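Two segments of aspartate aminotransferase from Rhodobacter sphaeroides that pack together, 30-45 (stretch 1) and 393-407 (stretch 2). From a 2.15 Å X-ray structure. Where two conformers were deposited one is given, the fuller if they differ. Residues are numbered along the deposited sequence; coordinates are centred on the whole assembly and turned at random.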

# COMPACT_ATOMS: atom_id res chain seq x y z
N ALA B 30 -18.90 22.98 -30.43
CA ALA B 30 -19.76 24.18 -30.42
C ALA B 30 -19.34 25.23 -29.38
O ALA B 30 -19.82 26.38 -29.41
CB ALA B 30 -21.27 23.76 -30.20
N LEU B 31 -18.44 24.84 -28.46
CA LEU B 31 -18.05 25.66 -27.30
C LEU B 31 -16.67 26.30 -27.43
O LEU B 31 -16.41 27.33 -26.82
CB LEU B 31 -18.08 24.80 -26.04
CG LEU B 31 -19.38 24.07 -25.73
CD1 LEU B 31 -19.22 23.31 -24.45
CD2 LEU B 31 -20.58 25.04 -25.65
N ILE B 32 -15.79 25.70 -28.23
CA ILE B 32 -14.39 26.17 -28.32
C ILE B 32 -14.28 27.48 -29.08
O ILE B 32 -14.89 27.64 -30.14
CB ILE B 32 -13.47 25.07 -28.96
CG1 ILE B 32 -13.24 23.95 -27.95
CG2 ILE B 32 -12.10 25.65 -29.41
CD1 ILE B 32 -12.97 22.61 -28.58
N ARG B 33 -13.54 28.44 -28.50
CA ARG B 33 -13.33 29.78 -29.07
C ARG B 33 -11.88 29.95 -29.35
O ARG B 33 -11.04 29.69 -28.49
CB ARG B 33 -13.75 30.87 -28.07
CG ARG B 33 -15.18 30.79 -27.60
CD ARG B 33 -15.51 31.91 -26.65
NE ARG B 33 -16.94 31.89 -26.29
CZ ARG B 33 -17.57 32.84 -25.57
NH1 ARG B 33 -16.92 33.89 -25.08
NH2 ARG B 33 -18.86 32.72 -25.34
N GLY B 34 -11.56 30.42 -30.56
CA GLY B 34 -10.19 30.81 -30.89
C GLY B 34 -9.27 29.63 -31.11
O GLY B 34 -9.71 28.48 -31.14
N ALA B 35 -7.97 29.94 -31.31
CA ALA B 35 -6.92 28.93 -31.45
C ALA B 35 -6.17 28.73 -30.11
O ALA B 35 -6.37 29.50 -29.16
CB ALA B 35 -5.92 29.35 -32.58
N PRO B 36 -5.29 27.70 -30.04
CA PRO B 36 -4.46 27.53 -28.83
C PRO B 36 -3.51 28.70 -28.55
O PRO B 36 -3.26 29.52 -29.43
CB PRO B 36 -3.66 26.24 -29.13
CG PRO B 36 -4.51 25.47 -30.09
CD PRO B 36 -5.15 26.55 -30.97
N ILE B 37 -3.03 28.77 -27.32
CA ILE B 37 -2.02 29.75 -26.93
C ILE B 37 -0.67 29.01 -26.72
O ILE B 37 -0.57 28.14 -25.85
CB ILE B 37 -2.43 30.45 -25.61
CG1 ILE B 37 -3.80 31.13 -25.74
CG2 ILE B 37 -1.42 31.50 -25.20
CD1 ILE B 37 -4.34 31.56 -24.35
N GLU B 38 0.33 29.34 -27.54
CA GLU B 38 1.63 28.67 -27.49
C GLU B 38 2.31 28.88 -26.13
O GLU B 38 2.08 29.85 -25.47
CB GLU B 38 2.55 29.16 -28.65
CG GLU B 38 2.00 28.85 -30.11
CD GLU B 38 2.94 29.35 -31.25
OE1 GLU B 38 4.19 29.39 -31.07
OE2 GLU B 38 2.42 29.67 -32.34
N GLY B 39 3.12 27.89 -25.71
CA GLY B 39 3.90 27.98 -24.45
C GLY B 39 4.21 26.61 -23.88
O GLY B 39 3.61 25.62 -24.30
N ARG B 40 5.14 26.53 -22.93
CA ARG B 40 5.53 25.24 -22.35
C ARG B 40 4.38 24.67 -21.52
O ARG B 40 3.86 25.36 -20.66
CB ARG B 40 6.78 25.39 -21.48
CG ARG B 40 7.33 24.05 -20.93
CD ARG B 40 8.63 24.25 -20.06
NE ARG B 40 9.74 24.86 -20.82
CZ ARG B 40 10.64 24.18 -21.57
NH1 ARG B 40 10.60 22.84 -21.68
NH2 ARG B 40 11.58 24.87 -22.22
N PRO B 41 3.96 23.41 -21.80
CA PRO B 41 2.92 22.80 -20.99
C PRO B 41 3.31 22.70 -19.52
O PRO B 41 4.46 22.42 -19.22
CB PRO B 41 2.80 21.38 -21.57
CG PRO B 41 3.39 21.45 -22.90
CD PRO B 41 4.35 22.57 -22.94
N VAL B 42 2.35 22.91 -18.63
CA VAL B 42 2.56 22.71 -17.21
C VAL B 42 1.44 21.86 -16.70
O VAL B 42 0.27 22.15 -16.94
CB VAL B 42 2.61 24.04 -16.44
CG1 VAL B 42 2.79 23.79 -14.96
CG2 VAL B 42 3.78 24.94 -16.98
N ASP B 43 1.80 20.78 -16.04
CA ASP B 43 0.84 19.92 -15.35
C ASP B 43 0.80 20.32 -13.87
O ASP B 43 1.65 19.91 -13.09
CB ASP B 43 1.27 18.46 -15.51
CG ASP B 43 0.29 17.48 -14.86
OD1 ASP B 43 -0.64 17.91 -14.12
OD2 ASP B 43 0.48 16.28 -15.06
N PHE B 44 -0.20 21.12 -13.49
CA PHE B 44 -0.36 21.59 -12.10
C PHE B 44 -1.10 20.55 -11.22
O PHE B 44 -1.45 20.87 -10.06
CB PHE B 44 -1.17 22.91 -12.03
CG PHE B 44 -0.47 24.10 -12.56
CD1 PHE B 44 0.58 24.69 -11.85
CD2 PHE B 44 -0.93 24.75 -13.71
CE1 PHE B 44 1.16 25.84 -12.28
CE2 PHE B 44 -0.30 25.89 -14.17
CZ PHE B 44 0.74 26.44 -13.43
N SER B 45 -1.36 19.35 -11.75
CA SER B 45 -2.09 18.34 -10.97
C SER B 45 -1.26 17.78 -9.82
O SER B 45 -1.80 17.40 -8.81
CB SER B 45 -2.64 17.20 -11.86
OG SER B 45 -1.61 16.35 -12.31
N ALA B 393 4.13 31.79 -16.74
CA ALA B 393 3.64 31.78 -18.14
C ALA B 393 2.36 30.97 -18.32
O ALA B 393 1.46 31.41 -18.99
CB ALA B 393 4.73 31.25 -19.11
N ALA B 394 2.27 29.80 -17.67
CA ALA B 394 1.04 28.99 -17.69
C ALA B 394 -0.14 29.73 -17.05
O ALA B 394 -1.22 29.74 -17.59
CB ALA B 394 1.28 27.61 -16.99
N ALA B 395 0.10 30.33 -15.90
CA ALA B 395 -0.92 31.10 -15.20
C ALA B 395 -1.47 32.24 -16.06
O ALA B 395 -2.67 32.50 -16.04
CB ALA B 395 -0.38 31.64 -13.88
N ARG B 396 -0.59 32.91 -16.81
CA ARG B 396 -1.03 33.99 -17.69
C ARG B 396 -1.88 33.47 -18.84
O ARG B 396 -2.84 34.13 -19.26
CB ARG B 396 0.16 34.78 -18.21
CG ARG B 396 0.81 35.59 -17.10
CD ARG B 396 1.74 36.63 -17.59
NE ARG B 396 1.13 37.54 -18.57
CZ ARG B 396 1.78 38.54 -19.14
NH1 ARG B 396 3.05 38.82 -18.79
NH2 ARG B 396 1.16 39.29 -20.04
N ARG B 397 -1.58 32.24 -19.33
CA ARG B 397 -2.44 31.59 -20.32
C ARG B 397 -3.83 31.25 -19.72
O ARG B 397 -4.86 31.37 -20.42
CB ARG B 397 -1.77 30.31 -20.91
CG ARG B 397 -0.44 30.56 -21.62
CD ARG B 397 -0.08 29.43 -22.60
NE ARG B 397 0.17 28.16 -21.93
CZ ARG B 397 1.29 27.84 -21.27
NH1 ARG B 397 2.33 28.70 -21.18
NH2 ARG B 397 1.40 26.63 -20.70
N ILE B 398 -3.87 30.85 -18.45
CA ILE B 398 -5.16 30.53 -17.81
C ILE B 398 -6.06 31.76 -17.81
O ILE B 398 -7.23 31.68 -18.21
CB ILE B 398 -5.01 30.06 -16.33
CG1 ILE B 398 -4.26 28.73 -16.25
CG2 ILE B 398 -6.44 29.90 -15.67
CD1 ILE B 398 -4.13 28.13 -14.79
N VAL B 399 -5.51 32.90 -17.37
CA VAL B 399 -6.32 34.11 -17.22
C VAL B 399 -6.75 34.68 -18.57
O VAL B 399 -7.89 35.08 -18.72
CB VAL B 399 -5.66 35.19 -16.33
CG1 VAL B 399 -5.36 34.63 -14.91
CG2 VAL B 399 -4.45 35.75 -16.97
N THR B 400 -5.85 34.63 -19.58
CA THR B 400 -6.19 34.94 -20.99
C THR B 400 -7.44 34.13 -21.46
O THR B 400 -8.39 34.70 -22.02
CB THR B 400 -5.02 34.65 -21.94
OG1 THR B 400 -3.89 35.44 -21.57
CG2 THR B 400 -5.39 34.96 -23.41
N LEU B 401 -7.45 32.83 -21.16
CA LEU B 401 -8.59 31.97 -21.51
C LEU B 401 -9.81 32.24 -20.64
O LEU B 401 -10.94 32.18 -21.15
CB LEU B 401 -8.23 30.48 -21.47
CG LEU B 401 -7.34 30.03 -22.66
CD1 LEU B 401 -7.18 28.53 -22.70
CD2 LEU B 401 -7.88 30.54 -23.99
N VAL B 402 -9.61 32.55 -19.36
CA VAL B 402 -10.72 33.04 -18.54
C VAL B 402 -11.38 34.30 -19.18
O VAL B 402 -12.59 34.39 -19.25
CB VAL B 402 -10.30 33.29 -17.09
CG1 VAL B 402 -11.38 34.09 -16.32
CG2 VAL B 402 -10.03 31.96 -16.41
N GLU B 403 -10.56 35.20 -19.73
CA GLU B 403 -11.09 36.39 -20.41
C GLU B 403 -11.81 36.00 -21.69
O GLU B 403 -12.91 36.50 -21.97
CB GLU B 403 -9.98 37.41 -20.69
CG GLU B 403 -9.33 37.98 -19.37
CD GLU B 403 -7.94 38.66 -19.57
OE1 GLU B 403 -7.50 38.83 -20.75
OE2 GLU B 403 -7.32 39.04 -18.55
N ARG B 404 -11.23 35.07 -22.45
CA ARG B 404 -11.81 34.65 -23.74
C ARG B 404 -13.20 34.00 -23.57
O ARG B 404 -14.06 34.16 -24.44
CB ARG B 404 -10.86 33.68 -24.48
CG ARG B 404 -11.19 33.52 -25.98
CD ARG B 404 -10.39 32.40 -26.62
NE ARG B 404 -8.99 32.75 -26.74
CZ ARG B 404 -8.05 31.99 -27.32
NH1 ARG B 404 -8.37 30.82 -27.87
NH2 ARG B 404 -6.78 32.40 -27.35
N TYR B 405 -13.40 33.29 -22.45
CA TYR B 405 -14.65 32.52 -22.20
C TYR B 405 -15.58 33.18 -21.18
O TYR B 405 -16.58 32.59 -20.80
CB TYR B 405 -14.31 31.10 -21.73
CG TYR B 405 -13.80 30.23 -22.82
CD1 TYR B 405 -14.68 29.53 -23.65
CD2 TYR B 405 -12.46 30.15 -23.08
CE1 TYR B 405 -14.22 28.77 -24.68
CE2 TYR B 405 -11.98 29.38 -24.11
CZ TYR B 405 -12.87 28.70 -24.92
OH TYR B 405 -12.38 27.91 -25.94
N ARG B 406 -15.25 34.39 -20.75
CA ARG B 406 -16.02 35.04 -19.71
C ARG B 406 -17.47 35.24 -20.17
O ARG B 406 -17.70 35.65 -21.30
CB ARG B 406 -15.38 36.40 -19.34
CG ARG B 406 -15.97 37.06 -18.06
CD ARG B 406 -15.52 38.56 -17.95
NE ARG B 406 -14.06 38.70 -17.94
CZ ARG B 406 -13.25 38.44 -16.91
NH1 ARG B 406 -13.73 38.03 -15.73
NH2 ARG B 406 -11.93 38.60 -17.06
N ALA B 407 -18.43 34.91 -19.31
CA ALA B 407 -19.83 35.13 -19.59
C ALA B 407 -20.07 36.62 -19.60
O ALA B 407 -19.79 37.35 -18.60
CB ALA B 407 -20.71 34.46 -18.54
OXT ALA B 407 -20.50 37.13 -20.62
O HOH W 1 -19.19 35.56 -23.70
O HOH W 2 -4.47 32.13 -29.36
O HOH W 3 2.98 31.07 -22.51
O HOH W 4 4.49 27.73 -19.49

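An extended, mostly irregular segment lies along the C-terminal helix of the same chain, held mainly by arginine side chains that bond to backbone carbonyls, with small apolar contacts between and beyond them. The two runs are antiparallel in register: Arg33 lies nearest Arg404 (CA to CA 7.4 Å), Ile37 nearest Arg397 (6.9 Å) and Val42 nearest Ala394 (6.5 Å). Stretch 1 is loop or turn except for a short strand at 42-43, and the carbonyls of Arg33, Ala35 and Arg40 accept bonds from arginine side chains of stretch 2; most carbonyls of the helix are engaged in its own i to i+4 pattern. The surface buried between them, both sides summed, is 743 Å².

At the end of the helix, Arg33 and Arg404 exchange bonds in both directions. Arg404 NH1 donates to Arg33 O at 3.0 Å and to Ala35 O at 2.7 Å, so a single nitrogen gathers two carbonyls on either side of Gly34. In return, Arg33 NH1 donates to Arg404 O at 2.9 Å, an acceptor lying near the plane of the guanidinium. Gly34 fits here because it lacks a side chain: its CA is 3.5 Å from Arg404 NH1, and an ideal CB would come within 2.4 Å of that atom. Its positive phi also favours glycine.

Tyr405, the first residue to leave helical angles, adds a further bond. Arg33 N donates to Tyr405 OH at 2.9 Å in an almost linear arrangement, while Arg33 CD sits 4.3 Å from the centroid of the Tyr405 ring in an off-centre CH-pi contact. Leu31 O and Ile32 CA approach the edge of the same ring. Water 1 extends the network, accepting from Arg33 NH1 (3.1 Å) and donating to Arg406 O (2.8 Å).

Between Arg397 and Arg404, Ile37 points toward stretch 2 and packs against the helix. Its CD1 lies 3.7 Å from both Thr400 CG2 and Leu401 CD2, and its CG2 packs 3.6 Å from Arg397 CD, the aliphatic part of that side chain serving as an apolar surface. Nearby, water 2 bridges the two stretches, accepting from Arg404 NH2 (3.1 Å) and donating to Pro36 O (2.9 Å).

Arg397 bonds to the part of stretch 1 that follows Ile37. Its NH2 donates to Arg40 O at 2.8 Å, and water 4 links the same two residues, accepting from Arg397 NH1 (2.9 Å) and donating to Arg40 O (2.7 Å). Gly39 CA lies over one face of the guanidinium, 3.7 Å from Arg397 NH1; an ideal CB would clash with that nitrogen at 2.4 Å, and the backbone angles at this position independently call for glycine.

Beyond Arg397 the contact becomes apolar. The small methyl of Ala394 receives both Val42 CG2 and Phe44 CE2, each 3.7 Å from Ala394 CB, and Phe44 CE2 also reaches Ile398 CD1 at 4.5 Å.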